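Copper-containing nitrite reductase (Thermus scotoductus, PDB 6HBE) probably reduces nitrite to nitric oxide with electrons from cytochrome c, as a homotrimeric copper enzyme of the multicopper oxidase family. Local coordinates at residues C[25-33]-C[43-53]; C[79-89]-C[100-108]. All coordinates share one frame; numbering follows the deposited sequence.

Both contacts belong to the multicopper oxidase domain near the N-terminus and reach the same beta sheet, in which strand 62-69 runs between strand 21-36 of interaction 1 and the edge strand 98-104 of interaction 2. Their centres are 21 Å apart and their nearest atoms about 6 Å, without touching. Each is tied to a different copper. In interaction 1 the side chain of Phe44 lies about 5 Å from the copper bound by His75, Cys115, His125 and Gln130, whereas residues 79-89 of interaction 2 carry His80, a ligand of the copper completed by His114 and by His267 of a neighbouring subunit.

Interaction 1: residues C[25-33]-C[43-53]; sequences TLEARSSIF and GFSFNDMSPGP
Phe33 lays one face of its ring under Ser50, whose CB stands 3.7 Å from the centroid of the Phe33 ring in a CH-pi contact, set off toward the rim on the CZ side. The same ring turns its edge to Ser45 CB and the carbonyl oxygen of Phe44. Ser50 OG is held elsewhere, by the carbonyl of Gly129. Beside this ring, Ser31 OG and Ser45 OG share a short hydrogen bond of 2.6 Å, and Asp48 OD1 lies 3.0 Å from Ser31 OG as a further possible acceptor. A water bridges Asp48 OD1 to the backbone N of Ile32, which ties the carboxylate to strand 21-36 as well. Arg29 spreads its guanidinium over Asp48, with the two flat groups stacked 23° apart; NE is 4.0 Å from Asp48 OD1, a long salt bridge of charges alone, since the oxygen sits well out of the guanidinium plane.

Strands 21-36 and 39-46 form an antiparallel beta hairpin, and Asp48 and Ser50 lie in the loop that follows its second strand. Arg29 with Ser45 and Ser31 with Gly43 are its hydrogen-bonded pairs, and a type I' turn from Phe46 to Met49 leads out of strand 39-46. There Asn47 extends the pairing: its backbone N donates to Glu27 O, and its OD1 accepts from Glu27 N at 2.9 Å in a nearly straight bond (172°), the donor standing above the amide plane. With CG beside the backbone N (chi1 -54°), Asn47 swings its amide back to the strand.

On the other face, Phe46 CD1 packs 4.0 Å from Leu26 CB. Phe44 meets Arg29 O with its ring edge and stacks on His125, a ligand of the nearby copper; Gln130, another ligand, donates through NE2 to Ser45 O.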
ATOM      1  N   THR C  25      29.427  -0.414  19.987  1.00 26.89           N
ATOM      2  CA  THR C  25      29.794  -1.610  19.248  1.00 28.69           C
ATOM      3  C   THR C  25      28.550  -2.316  18.693  1.00 28.06           C
ATOM      4  O   THR C  25      27.632  -2.638  19.441  1.00 27.01           O
ATOM      5  CB  THR C  25      30.632  -2.583  20.093  1.00 31.19           C
ATOM      6  OG1 THR C  25      31.800  -1.899  20.573  1.00 34.37           O
ATOM      7  CG2 THR C  25      31.093  -3.769  19.229  1.00 32.48           C
ATOM      8  N   LEU C  26      28.494  -2.472  17.365  1.00 25.95           N
ATOM      9  CA  LEU C  26      27.441  -3.258  16.711  1.00 27.45           C
ATOM     10  C   LEU C  26      27.994  -4.548  16.113  1.00 26.79           C
ATOM     11  O   LEU C  26      29.005  -4.510  15.384  1.00 29.18           O
ATOM     12  CB  LEU C  26      26.751  -2.417  15.616  1.00 27.97           C
ATOM     13  CG  LEU C  26      26.045  -1.146  16.094  1.00 29.68           C
ATOM     14  CD1 LEU C  26      25.561  -0.308  14.929  1.00 30.00           C
ATOM     15  CD2 LEU C  26      24.873  -1.482  17.023  1.00 30.19           C
ATOM     16  N   GLU C  27      27.309  -5.665  16.358  1.00 25.43           N
ATOM     17  CA  GLU C  27      27.720  -6.970  15.917  1.00 27.17           C
ATOM     18  C   GLU C  27      26.684  -7.624  14.987  1.00 28.10           C
ATOM     19  O   GLU C  27      25.620  -8.075  15.436  1.00 27.49           O
ATOM     20  CB  GLU C  27      27.997  -7.876  17.130  1.00 28.82           C
ATOM     21  CG  GLU C  27      29.074  -7.312  18.061  1.00 30.82           C
ATOM     22  CD  GLU C  27      29.553  -8.312  19.110  1.00 35.67           C
ATOM     23  OE1 GLU C  27      28.747  -9.168  19.534  1.00 35.97           O
ATOM     24  OE2 GLU C  27      30.738  -8.235  19.508  1.00 36.83           O
ATOM     25  N   ALA C  28      27.006  -7.691  13.693  1.00 26.60           N
ATOM     26  CA  ALA C  28      26.109  -8.306  12.712  1.00 27.09           C
ATOM     27  C   ALA C  28      26.074  -9.825  12.849  1.00 28.00           C
ATOM     28  O   ALA C  28      27.137 -10.483  12.908  1.00 28.61           O
ATOM     29  CB  ALA C  28      26.499  -7.901  11.281  1.00 28.03           C
ATOM     30  N   ARG C  29      24.862 -10.383  12.888  1.00 26.52           N
ATOM     31  CA  ARG C  29      24.648 -11.840  13.025  1.00 29.03           C
ATOM     32  C   ARG C  29      23.339 -12.357  12.436  1.00 27.97           C
ATOM     33  O   ARG C  29      22.476 -11.578  12.062  1.00 27.01           O
ATOM     34  CB  ARG C  29      24.741 -12.253  14.481  1.00 36.78           C
ATOM     35  CG  ARG C  29      24.038 -11.333  15.438  1.00 42.56           C
ATOM     36  CD  ARG C  29      24.673 -11.448  16.806  1.00 48.32           C
ATOM     37  NE  ARG C  29      24.582 -12.815  17.275  1.00 52.09           N
ATOM     38  CZ  ARG C  29      24.985 -13.232  18.470  1.00 54.34           C
ATOM     39  NH1 ARG C  29      25.504 -12.384  19.366  1.00 52.63           N
ATOM     40  NH2 ARG C  29      24.838 -14.521  18.768  1.00 52.92           N
ATOM     41  N   SER C  30      23.253 -13.681  12.304  1.00 26.58           N
ATOM     42  CA  SER C  30      22.029 -14.405  12.010  1.00 27.77           C
ATOM     43  C   SER C  30      21.318 -14.683  13.327  1.00 28.84           C
ATOM     44  O   SER C  30      21.975 -15.096  14.294  1.00 27.88           O
ATOM     45  CB  SER C  30      22.341 -15.757  11.361  1.00 30.61           C
ATOM     46  OG  SER C  30      22.601 -15.574   9.991  1.00 37.13           O
ATOM     47  N   SER C  31      20.000 -14.491  13.378  1.00 26.94           N
ATOM     48  CA  SER C  31      19.250 -14.659  14.648  1.00 26.09           C
ATOM     49  C   SER C  31      17.831 -15.223  14.463  1.00 25.28           C
ATOM     50  O   SER C  31      17.297 -15.319  13.328  1.00 23.84           O
ATOM     51  CB  SER C  31      19.153 -13.317  15.384  1.00 27.45           C
ATOM     52  OG  SER C  31      20.410 -12.634  15.499  1.00 27.30           O
ATOM     53  N   ILE C  32      17.214 -15.554  15.593  1.00 23.68           N
ATOM     54  CA  ILE C  32      15.834 -16.012  15.651  1.00 27.01           C
ATOM     55  C   ILE C  32      15.130 -15.169  16.728  1.00 28.09           C
ATOM     56  O   ILE C  32      15.603 -15.123  17.863  1.00 27.28           O
ATOM     57  CB  ILE C  32      15.735 -17.505  16.002  1.00 28.73           C
ATOM     58  CG1 ILE C  32      16.590 -18.344  15.048  1.00 31.87           C
ATOM     59  CG2 ILE C  32      14.288 -17.982  15.971  1.00 29.10           C
ATOM     60  CD1 ILE C  32      16.582 -19.829  15.354  1.00 35.72           C
ATOM     61  N   PHE C  33      14.021 -14.506  16.367  1.00 25.42           N
ATOM     62  CA  PHE C  33      13.254 -13.659  17.299  1.00 26.13           C
ATOM     63  C   PHE C  33      11.882 -14.264  17.672  1.00 25.12           C
ATOM     64  O   PHE C  33      11.184 -14.759  16.804  1.00 26.37           O
ATOM     65  CB  PHE C  33      13.043 -12.268  16.677  1.00 26.89           C
ATOM     66  CG  PHE C  33      14.217 -11.746  15.873  1.00 26.15           C
ATOM     67  CD1 PHE C  33      15.380 -11.343  16.498  1.00 27.03           C
ATOM     68  CD2 PHE C  33      14.120 -11.580  14.475  1.00 27.64           C
ATOM     69  CE1 PHE C  33      16.452 -10.848  15.779  1.00 24.59           C
ATOM     70  CE2 PHE C  33      15.198 -11.082  13.735  1.00 26.94           C
ATOM     71  CZ  PHE C  33      16.358 -10.701  14.395  1.00 26.59           C
ATOM     72  N   GLY C  43      15.908 -14.341  10.793  1.00 25.03           N
ATOM     73  CA  GLY C  43      16.425 -13.210  10.045  1.00 25.62           C
ATOM     74  C   GLY C  43      17.848 -12.845  10.397  1.00 25.06           C
ATOM     75  O   GLY C  43      18.647 -13.701  10.751  1.00 25.49           O
ATOM     76  N   PHE C  44      18.169 -11.564  10.266  1.00 24.83           N
ATOM     77  CA  PHE C  44      19.471 -11.015  10.610  1.00 25.06           C
ATOM     78  C   PHE C  44      19.288  -9.943  11.683  1.00 24.93           C
ATOM     79  O   PHE C  44      18.242  -9.273  11.716  1.00 23.27           O
ATOM     80  CB  PHE C  44      20.133 -10.350   9.397  1.00 25.70           C
ATOM     81  CG  PHE C  44      20.408 -11.279   8.225  1.00 26.58           C
ATOM     82  CD1 PHE C  44      21.307 -12.346   8.355  1.00 27.48           C
ATOM     83  CD2 PHE C  44      19.828 -11.046   6.964  1.00 27.50           C
ATOM     84  CE1 PHE C  44      21.576 -13.204   7.282  1.00 28.05           C
ATOM     85  CE2 PHE C  44      20.098 -11.899   5.883  1.00 27.47           C
ATOM     86  CZ  PHE C  44      20.967 -12.978   6.045  1.00 28.16           C
ATOM     87  N   SER C  45      20.302  -9.746  12.536  1.00 23.50           N
ATOM     88  CA  SER C  45      20.266  -8.717  13.587  1.00 23.53           C
ATOM     89  C   SER C  45      21.595  -7.982  13.768  1.00 24.88           C
ATOM     90  O   SER C  45      22.636  -8.366  13.172  1.00 25.34           O
ATOM     91  CB  SER C  45      19.873  -9.342  14.930  1.00 25.32           C
ATOM     92  OG  SER C  45      20.929 -10.121  15.454  1.00 23.87           O
ATOM     93  N   PHE C  46      21.535  -6.916  14.553  1.00 22.04           N
ATOM     94  CA  PHE C  46      22.683  -6.404  15.288  1.00 22.59           C
ATOM     95  C   PHE C  46      22.510  -6.826  16.758  1.00 24.41           C
ATOM     96  O   PHE C  46      21.481  -6.533  17.389  1.00 21.37           O
ATOM     97  CB  PHE C  46      22.807  -4.905  15.190  1.00 23.46           C
ATOM     98  CG  PHE C  46      23.124  -4.415  13.799  1.00 25.00           C
ATOM     99  CD1 PHE C  46      24.386  -4.583  13.269  1.00 24.78           C
ATOM    100  CD2 PHE C  46      22.134  -3.847  13.002  1.00 25.44           C
ATOM    101  CE1 PHE C  46      24.678  -4.159  11.989  1.00 25.13           C
ATOM    102  CE2 PHE C  46      22.418  -3.411  11.726  1.00 25.68           C
ATOM    103  CZ  PHE C  46      23.694  -3.570  11.215  1.00 25.98           C
ATOM    104  N   ASN C  47      23.504  -7.550  17.276  1.00 24.24           N
ATOM    105  CA  ASN C  47      23.565  -7.947  18.688  1.00 26.35           C
ATOM    106  C   ASN C  47      22.418  -8.817  19.188  1.00 25.34           C
ATOM    107  O   ASN C  47      22.043  -8.745  20.362  1.00 27.95           O
ATOM    108  CB  ASN C  47      23.701  -6.723  19.579  1.00 28.37           C
ATOM    109  CG  ASN C  47      24.878  -5.840  19.199  1.00 30.42           C
ATOM    110  OD1 ASN C  47      25.015  -5.366  18.050  1.00 31.11           O
ATOM    111  ND2 ASN C  47      25.725  -5.582  20.164  1.00 33.45           N
ATOM    112  N   ASP C  48      21.874  -9.633  18.292  1.00 24.74           N
ATOM    113  CA  ASP C  48      20.868 -10.628  18.605  1.00 26.58           C
ATOM    114  C   ASP C  48      19.487 -10.073  19.081  1.00 27.11           C
ATOM    115  O   ASP C  48      18.765 -10.754  19.815  1.00 29.92           O
ATOM    116  CB  ASP C  48      21.467 -11.604  19.619  1.00 30.30           C
ATOM    117  CG  ASP C  48      20.945 -13.033  19.473  1.00 34.62           C
ATOM    118  OD1 ASP C  48      20.799 -13.559  18.332  1.00 32.92           O
ATOM    119  OD2 ASP C  48      20.736 -13.657  20.541  1.00 39.75           O
ATOM    120  N   MET C  49      19.160  -8.841  18.672  0.50 25.36           N
ATOM    121  CA  MET C  49      17.860  -8.187  18.956  0.50 25.82           C
ATOM    122  C   MET C  49      17.364  -7.471  17.690  0.50 24.13           C
ATOM    123  O   MET C  49      18.184  -6.959  16.936  0.50 21.30           O
ATOM    124  CB  MET C  49      17.984  -7.165  20.091  0.50 28.16           C
ATOM    125  CG  MET C  49      19.306  -6.415  20.166  0.50 31.03           C
ATOM    126  SD  MET C  49      19.498  -5.340  21.614  0.50 35.86           S
ATOM    127  CE  MET C  49      18.736  -6.361  22.873  0.50 35.48           C
ATOM    128  N   SER C  50      16.042  -7.433  17.474  1.00 22.19           N
ATOM    129  CA  SER C  50      15.437  -6.622  16.390  1.00 21.32           C
ATOM    130  C   SER C  50      14.171  -5.921  16.940  1.00 20.65           C
ATOM    131  O   SER C  50      13.205  -6.606  17.255  1.00 20.45           O
ATOM    132  CB  SER C  50      15.070  -7.492  15.193  1.00 21.85           C
ATOM    133  OG  SER C  50      14.535  -6.683  14.138  1.00 22.45           O
ATOM    134  N   PRO C  51      14.167  -4.597  17.089  1.00 19.18           N
ATOM    135  CA  PRO C  51      15.266  -3.696  16.698  1.00 19.87           C
ATOM    136  C   PRO C  51      16.527  -3.844  17.536  1.00 23.18           C
ATOM    137  O   PRO C  51      16.486  -4.347  18.683  1.00 22.30           O
ATOM    138  CB  PRO C  51      14.682  -2.305  16.914  1.00 20.42           C
ATOM    139  CG  PRO C  51      13.498  -2.482  17.804  1.00 19.92           C
ATOM    140  CD  PRO C  51      12.967  -3.859  17.509  1.00 18.21           C
ATOM    141  N   GLY C  52      17.647  -3.416  16.956  1.00 21.36           N
ATOM    142  CA  GLY C  52      18.944  -3.548  17.597  1.00 23.20           C
ATOM    143  C   GLY C  52      19.197  -2.568  18.754  1.00 23.47           C
ATOM    144  O   GLY C  52      18.286  -1.841  19.160  1.00 23.68           O
ATOM    145  N   PRO C  53      20.425  -2.551  19.287  1.00 23.09           N
ATOM    146  CA  PRO C  53      20.812  -1.636  20.356  1.00 25.66           C
ATOM    147  C   PRO C  53      20.453  -0.195  20.062  1.00 23.14           C
ATOM    148  O   PRO C  53      20.689   0.263  18.961  1.00 23.90           O
ATOM    149  CB  PRO C  53      22.351  -1.798  20.402  1.00 25.25           C
ATOM    150  CG  PRO C  53      22.538  -3.217  20.015  1.00 24.03           C
ATOM    151  CD  PRO C  53      21.576  -3.376  18.864  1.00 23.71           C
TER
HETATM  152  O   HOH W   1      19.163 -15.677  17.832  1.00 30.13           O

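Interaction 2: residues C[79-89]-C[100-108]. With CU (copper (II) ion), chain M.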
ATOM      1  N   ILE C  79      24.167   4.787   8.807  1.00 23.02           N
ATOM      2  CA  ILE C  79      23.764   5.463  10.041  1.00 24.56           C
ATOM      3  C   ILE C  79      23.353   6.898   9.720  1.00 24.30           C
ATOM      4  O   ILE C  79      24.203   7.766   9.411  1.00 22.76           O
ATOM      5  CB  ILE C  79      24.882   5.359  11.142  1.00 27.55           C
ATOM      6  CG1 ILE C  79      24.477   6.100  12.416  1.00 28.89           C
ATOM      7  CG2 ILE C  79      26.247   5.815  10.632  1.00 29.88           C
ATOM      8  CD1 ILE C  79      25.059   5.464  13.667  1.00 33.56           C
ATOM      9  N   HIS C  80      22.038   7.170   9.804  1.00 22.23           N
ATOM     10  CA  HIS C  80      21.485   8.395   9.219  1.00 20.19           C
ATOM     11  C   HIS C  80      21.881   9.666   9.977  1.00 21.11           C
ATOM     12  O   HIS C  80      21.704  10.739   9.441  1.00 21.52           O
ATOM     13  CB  HIS C  80      19.940   8.338   9.067  1.00 21.26           C
ATOM     14  CG  HIS C  80      19.421   7.307   8.100  1.00 20.11           C
ATOM     15  ND1 HIS C  80      18.075   7.182   7.815  1.00 21.81           N
ATOM     16  CD2 HIS C  80      20.049   6.382   7.334  1.00 21.30           C
ATOM     17  CE1 HIS C  80      17.895   6.190   6.955  1.00 20.72           C
ATOM     18  NE2 HIS C  80      19.085   5.693   6.635  1.00 22.55           N
ATOM     19  N   ALA C  81      22.356   9.554  11.231  1.00 20.74           N
ATOM     20  CA  ALA C  81      22.924  10.711  11.977  1.00 22.57           C
ATOM     21  C   ALA C  81      24.230  11.278  11.420  1.00 22.37           C
ATOM     22  O   ALA C  81      24.631  12.406  11.802  1.00 23.82           O
ATOM     23  CB  ALA C  81      23.139  10.333  13.444  1.00 22.83           C
ATOM     24  N   ALA C  82      24.880  10.543  10.529  1.00 22.88           N
ATOM     25  CA  ALA C  82      26.123  11.016   9.883  1.00 23.64           C
ATOM     26  C   ALA C  82      25.867  11.786   8.579  1.00 23.83           C
ATOM     27  O   ALA C  82      25.358  11.190   7.622  1.00 26.15           O
ATOM     28  CB  ALA C  82      27.001   9.819   9.589  1.00 23.75           C
ATOM     29  N   ASN C  83      26.221  13.087   8.549  1.00 23.40           N
ATOM     30  CA  ASN C  83      26.255  13.915   7.339  1.00 23.32           C
ATOM     31  C   ASN C  83      27.703  13.917   6.761  1.00 24.48           C
ATOM     32  O   ASN C  83      28.358  14.956   6.675  1.00 24.35           O
ATOM     33  CB  ASN C  83      25.767  15.353   7.622  1.00 24.33           C
ATOM     34  CG  ASN C  83      25.623  16.205   6.350  1.00 24.50           C
ATOM     35  OD1 ASN C  83      25.125  15.733   5.323  1.00 25.34           O
ATOM     36  ND2 ASN C  83      26.047  17.464   6.420  1.00 24.75           N
ATOM     37  N   THR C  84      28.160  12.736   6.368  1.00 22.81           N
ATOM     38  CA  THR C  84      29.451  12.524   5.732  1.00 25.55           C
ATOM     39  C   THR C  84      29.455  11.135   5.107  1.00 24.48           C
ATOM     40  O   THR C  84      28.623  10.300   5.464  1.00 24.92           O
ATOM     41  CB  THR C  84      30.654  12.745   6.726  1.00 26.36           C
ATOM     42  OG1 THR C  84      31.900  12.742   6.007  1.00 27.11           O
ATOM     43  CG2 THR C  84      30.699  11.673   7.801  1.00 25.43           C
ATOM     44  N   GLN C  85      30.366  10.912   4.160  0.50 25.00           N
ATOM     45  CA  GLN C  85      30.523   9.633   3.473  0.50 24.79           C
ATOM     46  C   GLN C  85      30.608   8.438   4.433  0.50 26.12           C
ATOM     47  O   GLN C  85      31.424   8.465   5.357  0.50 26.54           O
ATOM     48  CB  GLN C  85      31.805   9.684   2.628  0.50 24.77           C
ATOM     49  CG  GLN C  85      32.275   8.333   2.156  0.50 23.84           C
ATOM     50  CD  GLN C  85      31.415   7.793   1.031  0.50 23.76           C
ATOM     51  OE1 GLN C  85      31.284   6.585   0.856  0.50 23.14           O
ATOM     52  NE2 GLN C  85      30.812   8.696   0.268  0.50 24.35           N
ATOM     53  N   THR C  86      29.774   7.410   4.215  1.00 25.67           N
ATOM     54  CA  THR C  86      29.766   6.211   5.060  1.00 26.52           C
ATOM     55  C   THR C  86      30.047   4.896   4.342  1.00 26.77           C
ATOM     56  O   THR C  86      30.727   4.046   4.915  1.00 25.80           O
ATOM     57  CB  THR C  86      28.442   6.027   5.882  1.00 26.91           C
ATOM     58  OG1 THR C  86      27.294   5.947   4.996  1.00 26.81           O
ATOM     59  CG2 THR C  86      28.271   7.133   6.883  1.00 28.67           C
ATOM     60  N   SER C  87      29.556   4.725   3.108  0.50 26.81           N
ATOM     61  CA  SER C  87      29.662   3.443   2.396  0.50 26.64           C
ATOM     62  C   SER C  87      31.113   2.959   2.204  0.50 28.28           C
ATOM     63  O   SER C  87      31.372   1.758   2.275  0.50 26.03           O
ATOM     64  CB  SER C  87      28.953   3.499   1.024  0.50 27.91           C
ATOM     65  OG  SER C  87      29.492   4.504   0.181  0.50 27.06           O
ATOM     66  N   ARG C  88      32.053   3.886   2.007  1.00 27.79           N
ATOM     67  CA  ARG C  88      33.486   3.500   1.828  1.00 29.89           C
ATOM     68  C   ARG C  88      34.058   2.855   3.089  1.00 30.87           C
ATOM     69  O   ARG C  88      34.921   1.970   3.007  1.00 31.65           O
ATOM     70  CB  ARG C  88      34.375   4.709   1.489  1.00 34.84           C
ATOM     71  CG  ARG C  88      34.280   5.226   0.060  1.00 37.26           C
ATOM     72  CD  ARG C  88      35.043   6.542  -0.100  1.00 38.82           C
ATOM     73  NE  ARG C  88      36.451   6.410   0.259  1.00 39.12           N
ATOM     74  CZ  ARG C  88      37.269   7.411   0.584  1.00 38.93           C
ATOM     75  NH1 ARG C  88      36.869   8.673   0.612  1.00 38.61           N
ATOM     76  NH2 ARG C  88      38.523   7.142   0.907  1.00 44.37           N
ATOM     77  N   PHE C  89      33.578   3.320   4.242  1.00 29.86           N
ATOM     78  CA  PHE C  89      34.120   2.963   5.541  1.00 30.07           C
ATOM     79  C   PHE C  89      33.339   1.854   6.230  1.00 31.60           C
ATOM     80  O   PHE C  89      33.934   1.071   6.955  1.00 31.57           O
ATOM     81  CB  PHE C  89      34.205   4.213   6.423  1.00 31.25           C
ATOM     82  CG  PHE C  89      34.932   5.352   5.763  1.00 31.64           C
ATOM     83  CD1 PHE C  89      36.302   5.263   5.504  1.00 33.91           C
ATOM     84  CD2 PHE C  89      34.258   6.487   5.349  1.00 32.22           C
ATOM     85  CE1 PHE C  89      36.975   6.298   4.857  1.00 33.41           C
ATOM     86  CE2 PHE C  89      34.930   7.536   4.715  1.00 33.57           C
ATOM     87  CZ  PHE C  89      36.294   7.434   4.460  1.00 33.30           C
ATOM     88  N   GLU C 100      36.191   0.502  11.967  1.00 28.93           N
ATOM     89  CA  GLU C 100      36.149   1.567  12.961  1.00 33.78           C
ATOM     90  C   GLU C 100      35.811   2.820  12.180  1.00 33.36           C
ATOM     91  O   GLU C 100      36.421   3.038  11.132  1.00 37.44           O
ATOM     92  CB  GLU C 100      37.534   1.751  13.617  1.00 35.42           C
ATOM     93  CG  GLU C 100      38.105   0.503  14.278  1.00 38.03           C
ATOM     94  CD  GLU C 100      37.356   0.082  15.535  1.00 40.34           C
ATOM     95  OE1 GLU C 100      36.610   0.920  16.080  1.00 45.39           O
ATOM     96  OE2 GLU C 100      37.493  -1.088  15.964  1.00 39.80           O
ATOM     97  N   PHE C 101      34.858   3.623  12.667  1.00 30.12           N
ATOM     98  CA  PHE C 101      34.437   4.870  12.011  1.00 29.96           C
ATOM     99  C   PHE C 101      33.987   5.925  13.031  1.00 28.69           C
ATOM    100  O   PHE C 101      33.284   5.618  13.998  1.00 31.69           O
ATOM    101  CB  PHE C 101      33.315   4.523  11.006  1.00 30.26           C
ATOM    102  CG  PHE C 101      32.737   5.714  10.274  1.00 30.60           C
ATOM    103  CD1 PHE C 101      33.420   6.294   9.208  1.00 30.93           C
ATOM    104  CD2 PHE C 101      31.495   6.224  10.622  1.00 29.84           C
ATOM    105  CE1 PHE C 101      32.891   7.375   8.520  1.00 31.73           C
ATOM    106  CE2 PHE C 101      30.949   7.310   9.932  1.00 31.26           C
ATOM    107  CZ  PHE C 101      31.646   7.889   8.882  1.00 30.46           C
ATOM    108  N   SER C 102      34.377   7.169  12.825  1.00 30.32           N
ATOM    109  CA  SER C 102      33.916   8.272  13.655  1.00 32.11           C
ATOM    110  C   SER C 102      33.269   9.370  12.825  1.00 29.40           C
ATOM    111  O   SER C 102      33.697   9.603  11.698  1.00 28.15           O
ATOM    112  CB  SER C 102      35.090   8.874  14.439  1.00 34.41           C
ATOM    113  OG  SER C 102      35.857   7.825  14.999  1.00 39.56           O
ATOM    114  N   PHE C 103      32.280  10.047  13.411  1.00 27.10           N
ATOM    115  CA  PHE C 103      31.625  11.229  12.835  1.00 27.92           C
ATOM    116  C   PHE C 103      31.165  12.140  13.948  1.00 27.48           C
ATOM    117  O   PHE C 103      31.044  11.694  15.068  1.00 29.05           O
ATOM    118  CB  PHE C 103      30.441  10.846  11.915  1.00 27.35           C
ATOM    119  CG  PHE C 103      29.301  10.152  12.618  1.00 25.22           C
ATOM    120  CD1 PHE C 103      29.343   8.790  12.863  1.00 25.56           C
ATOM    121  CD2 PHE C 103      28.181  10.872  13.034  1.00 25.41           C
ATOM    122  CE1 PHE C 103      28.296   8.146  13.526  1.00 25.96           C
ATOM    123  CE2 PHE C 103      27.119  10.237  13.685  1.00 25.72           C
ATOM    124  CZ  PHE C 103      27.180   8.874  13.931  1.00 24.32           C
ATOM    125  N   THR C 104      30.935  13.415  13.648  1.00 27.36           N
ATOM    126  CA  THR C 104      30.324  14.334  14.585  1.00 30.22           C
ATOM    127  C   THR C 104      28.805  14.396  14.367  1.00 30.50           C
ATOM    128  O   THR C 104      28.351  14.483  13.226  1.00 27.99           O
ATOM    129  CB  THR C 104      30.936  15.744  14.434  1.00 33.12           C
ATOM    130  OG1 THR C 104      32.354  15.634  14.610  1.00 41.40           O
ATOM    131  CG2 THR C 104      30.423  16.686  15.484  1.00 35.78           C
ATOM    132  N   ALA C 105      28.039  14.358  15.465  1.00 29.48           N
ATOM    133  CA  ALA C 105      26.578  14.480  15.409  1.00 30.75           C
ATOM    134  C   ALA C 105      26.172  15.935  15.298  1.00 31.84           C
ATOM    135  O   ALA C 105      25.867  16.585  16.296  1.00 33.03           O
ATOM    136  CB  ALA C 105      25.946  13.824  16.638  1.00 31.64           C
ATOM    137  N   ASP C 106      26.155  16.438  14.067  1.00 33.76           N
ATOM    138  CA  ASP C 106      25.884  17.859  13.779  1.00 35.78           C
ATOM    139  C   ASP C 106      24.409  18.243  13.742  1.00 31.26           C
ATOM    140  O   ASP C 106      24.097  19.420  13.732  1.00 32.57           O
ATOM    141  CB  ASP C 106      26.499  18.251  12.412  1.00 39.00           C
ATOM    142  CG  ASP C 106      28.025  18.111  12.370  1.00 44.04           C
ATOM    143  OD1 ASP C 106      28.660  18.036  13.436  1.00 45.91           O
ATOM    144  OD2 ASP C 106      28.588  18.079  11.258  1.00 45.16           O
ATOM    145  N   PHE C 107      23.510  17.263  13.670  1.00 29.08           N
ATOM    146  CA  PHE C 107      22.080  17.522  13.505  1.00 28.59           C
ATOM    147  C   PHE C 107      21.259  16.804  14.593  1.00 24.54           C
ATOM    148  O   PHE C 107      21.338  15.558  14.711  1.00 22.88           O
ATOM    149  CB  PHE C 107      21.613  17.035  12.116  1.00 28.00           C
ATOM    150  CG  PHE C 107      22.109  17.879  10.967  1.00 29.13           C
ATOM    151  CD1 PHE C 107      23.347  17.615  10.382  1.00 31.48           C
ATOM    152  CD2 PHE C 107      21.357  18.938  10.480  1.00 31.66           C
ATOM    153  CE1 PHE C 107      23.809  18.382   9.323  1.00 32.06           C
ATOM    154  CE2 PHE C 107      21.809  19.714   9.405  1.00 31.28           C
ATOM    155  CZ  PHE C 107      23.036  19.426   8.825  1.00 32.27           C
ATOM    156  N   PRO C 108      20.447  17.557  15.347  1.00 24.91           N
ATOM    157  CA  PRO C 108      19.620  16.927  16.395  1.00 25.33           C
ATOM    158  C   PRO C 108      18.431  16.154  15.816  1.00 24.85           C
ATOM    159  O   PRO C 108      17.900  16.556  14.767  1.00 24.68           O
ATOM    160  CB  PRO C 108      19.164  18.115  17.239  1.00 26.84           C
ATOM    161  CG  PRO C 108      19.221  19.276  16.350  1.00 27.92           C
ATOM    162  CD  PRO C 108      20.297  19.020  15.339  1.00 26.56           C
TER
HETATM  163 CU    CU M 501      19.098   4.272   5.135  1.00 23.61          CU
HETATM  164  O   HOH W   2      23.772  14.137  13.824  1.00 26.28           O
HETATM  165  O   HOH W   3      25.712  15.032  11.367  1.00 34.49           O
HETATM  166  O   HOH W   4      27.524  18.673   8.624  1.00 33.40           O
HETATM  167  O   HOH W   5      28.395  13.965  10.400  1.00 33.64           O
HETATM  168  O   HOH W   6      36.467   1.893   7.875  1.00 36.85           O
HETATM  169  O   HOH W   7      20.754   4.671   4.191  1.00 28.85           O
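A type I turn from Ile79 to Ala82 leads out of strand 78-79 into a loop that reaches the short helix beginning at Ser87, and the segment runs beside strand 100-104 at CA separations of 6.2 Å between Ala82 and Phe103 and 6.8 Å between Phe89 and Phe101. Phe103 is the centre of the apolar packing: Ala82 CB sits over one face of its ring, 3.9 Å from the Phe103 centroid, while Ala81 CB reaches CE2 and Ile79 CD1 comes to CZ. The ring gets there with CG between the backbone N and the carbonyl carbon (chi1 64°). Two residues earlier, Phe101 has Thr84 CG2 at its ring edge and slides past Phe89, the planes 24° apart with little overlap; Phe89 CB lies 3.6 Å from Phe101 CD1.

In this cupredoxin domain the arrangement sets the loop carrying His80 against an edge strand of the sheet. His80 points away from the strand and binds copper through NE2 at 2.1 Å; His114 of the same chain, His267 of the second subunit and a water complete the site.

Polar links across the contact run through water. One water joins Asn83 N to Thr104 O, and another lies 2.9 Å from both Asn83 ND2 and Asp106 OD2. Asn83 OD1 accepts instead from Ile221 N and Trp253 NE1 of the second subunit, and its amide stands almost perpendicular (88°) to the Phe107 ring.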